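Local coordinates for protein aspartate aminotransferase (Leishmania major, PDB 4H51) that probably transfers the amino group of aspartate to 2-oxoglutarate as a homodimer, using a covalently held pyridoxal 5'-phosphate, at residues M340-T343 and V344-E347. Numbering follows the deposited sequence.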
loop_
_atom_site.group_PDB
_atom_site.type_symbol
_atom_site.label_atom_id
_atom_site.label_comp_id
_atom_site.label_asym_id
_atom_site.label_seq_id
_atom_site.Cartn_x
_atom_site.Cartn_y
_atom_site.Cartn_z
ATOM N N MET B 340 10.519 12.199 30.159
ATOM C CA MET B 340 11.833 11.693 29.708
ATOM C C MET B 340 12.769 12.850 29.310
ATOM O O MET B 340 13.964 12.832 29.610
ATOM C CB MET B 340 11.630 10.702 28.532
ATOM C CG MET B 340 10.913 9.404 28.942
ATOM S SD MET B 340 11.734 8.467 30.252
ATOM C CE MET B 340 10.932 8.955 31.816
ATOM N N ARG B 341 12.239 13.866 28.660
ATOM C CA ARG B 341 13.093 14.994 28.256
ATOM C C ARG B 341 13.603 15.721 29.509
ATOM O O ARG B 341 14.779 16.055 29.640
ATOM C CB ARG B 341 12.335 15.978 27.389
ATOM C CG ARG B 341 11.823 15.479 26.077
ATOM C CD ARG B 341 10.973 16.569 25.460
ATOM N NE ARG B 341 10.515 16.196 24.133
ATOM C CZ ARG B 341 11.272 16.149 23.040
ATOM N NH1 ARG B 341 12.555 16.496 23.085
ATOM N NH2 ARG B 341 10.736 15.753 21.884
ATOM N N ARG B 342 12.707 15.888 30.477
ATOM C CA ARG B 342 13.054 16.566 31.719
ATOM C C ARG B 342 14.089 15.740 32.489
ATOM O O ARG B 342 15.044 16.285 33.041
ATOM C CB ARG B 342 11.792 16.845 32.551
ATOM C CG ARG B 342 12.051 17.300 33.986
ATOM C CD ARG B 342 12.778 18.643 34.046
ATOM N NE ARG B 342 12.108 19.723 33.295
ATOM C CZ ARG B 342 12.540 20.996 33.278
ATOM N NH1 ARG B 342 13.633 21.360 33.951
ATOM N NH2 ARG B 342 11.874 21.916 32.587
ATOM N N THR B 343 13.953 14.417 32.467
ATOM C CA THR B 343 14.928 13.576 33.124
ATOM C C THR B 343 16.332 13.689 32.518
ATOM O O THR B 343 17.349 13.728 33.240
ATOM C CB THR B 343 14.499 12.106 33.073
ATOM O OG1 THR B 343 13.214 11.961 33.710
ATOM C CG2 THR B 343 15.484 11.254 33.762
ATOM N N VAL B 344 16.403 13.677 31.189
ATOM C CA VAL B 344 17.686 13.825 30.490
ATOM C C VAL B 344 18.285 15.187 30.812
ATOM O O VAL B 344 19.475 15.287 31.182
ATOM C CB VAL B 344 17.506 13.696 28.939
ATOM C CG1 VAL B 344 18.819 13.949 28.225
ATOM C CG2 VAL B 344 16.919 12.323 28.605
ATOM N N TYR B 345 17.456 16.216 30.680
ATOM C CA TYR B 345 17.876 17.594 30.857
ATOM C C TYR B 345 18.367 17.856 32.276
ATOM O O TYR B 345 19.421 18.444 32.433
ATOM C CB TYR B 345 16.763 18.550 30.472
ATOM C CG TYR B 345 17.039 20.002 30.767
ATOM C CD1 TYR B 345 17.947 20.735 30.008
ATOM C CD2 TYR B 345 16.369 20.656 31.806
ATOM C CE1 TYR B 345 18.192 22.074 30.284
ATOM C CE2 TYR B 345 16.621 21.984 32.104
ATOM C CZ TYR B 345 17.516 22.693 31.327
ATOM O OH TYR B 345 17.765 24.017 31.618
ATOM N N ASP B 346 17.646 17.371 33.288
ATOM C CA ASP B 346 18.056 17.617 34.689
ATOM C C ASP B 346 19.379 16.956 34.984
ATOM O O ASP B 346 20.170 17.447 35.792
ATOM C CB ASP B 346 16.976 17.166 35.697
ATOM C CG ASP B 346 15.785 18.086 35.722
ATOM O OD1 ASP B 346 15.915 19.273 35.358
ATOM O OD2 ASP B 346 14.678 17.633 36.079
ATOM N N GLU B 347 19.628 15.834 34.320
ATOM C CA GLU B 347 20.858 15.110 34.501
ATOM C C GLU B 347 22.008 15.793 33.771
ATOM O O GLU B 347 23.120 15.844 34.299
ATOM C CB GLU B 347 20.697 13.667 34.046
ATOM C CG GLU B 347 21.866 12.741 34.283
ATOM C CD GLU B 347 22.186 12.492 35.766
ATOM O OE1 GLU B 347 21.546 13.107 36.654
ATOM O OE2 GLU B 347 23.105 11.688 36.025
#
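An i to i+4 salt bridge between Arg342 and Asp346 marks one side of the long alpha-helix 320-350, near its C-terminal end. Arg342 NH1 lies 3.4 Å from Asp346 OD1, so the accompanying hydrogen bond is weak, although its N-H...O angle of 163° is nearly straight. OD1 sits at the edge of the guanidinium, in its plane, while the carboxylate plane is turned 46° from it. The Arg342 chain is bent at chi2 and chi3, which turns it toward Asp346 and lays CD beside the carboxylate, 3.0 Å from Asp346 OD2, a tight carbon-oxygen contact and not a hydrogen bond. The same guanidinium runs beside Tyr345: NH1 meets the ring edge at CD2, 3.5 Å away, and the near-perpendicular planes rule out a parallel stack. Tyr345 OH extends past this pairing to a hydrogen bond with Glu358.

Successive backbone bonds keep these residues in helical register. Val344 N to Met340 O, Tyr345 N to Arg341 O and Asp346 N to Arg342 O (2.8 Å) are close to straight; Glu347 N to Thr343 O is longer, at 3.3 Å, with its donor above the carbonyl plane. Val344 CG2 comes 3.2 Å from Met340 O, the oxygen that accepts its own N-H, and Val344 and Thr343 both touch Ala403 of helix 400-416. Arg341 instead bonds the carbonyls of Val360, Gly365 and Phe367, tying the helix to helix 359-362 and the start of strand 367-369 of the same chain. The long NH1-OD1 separation and Arg342's exposure suggest that the ion pair adds modestly to a turn already fixed by its main-chain bonds.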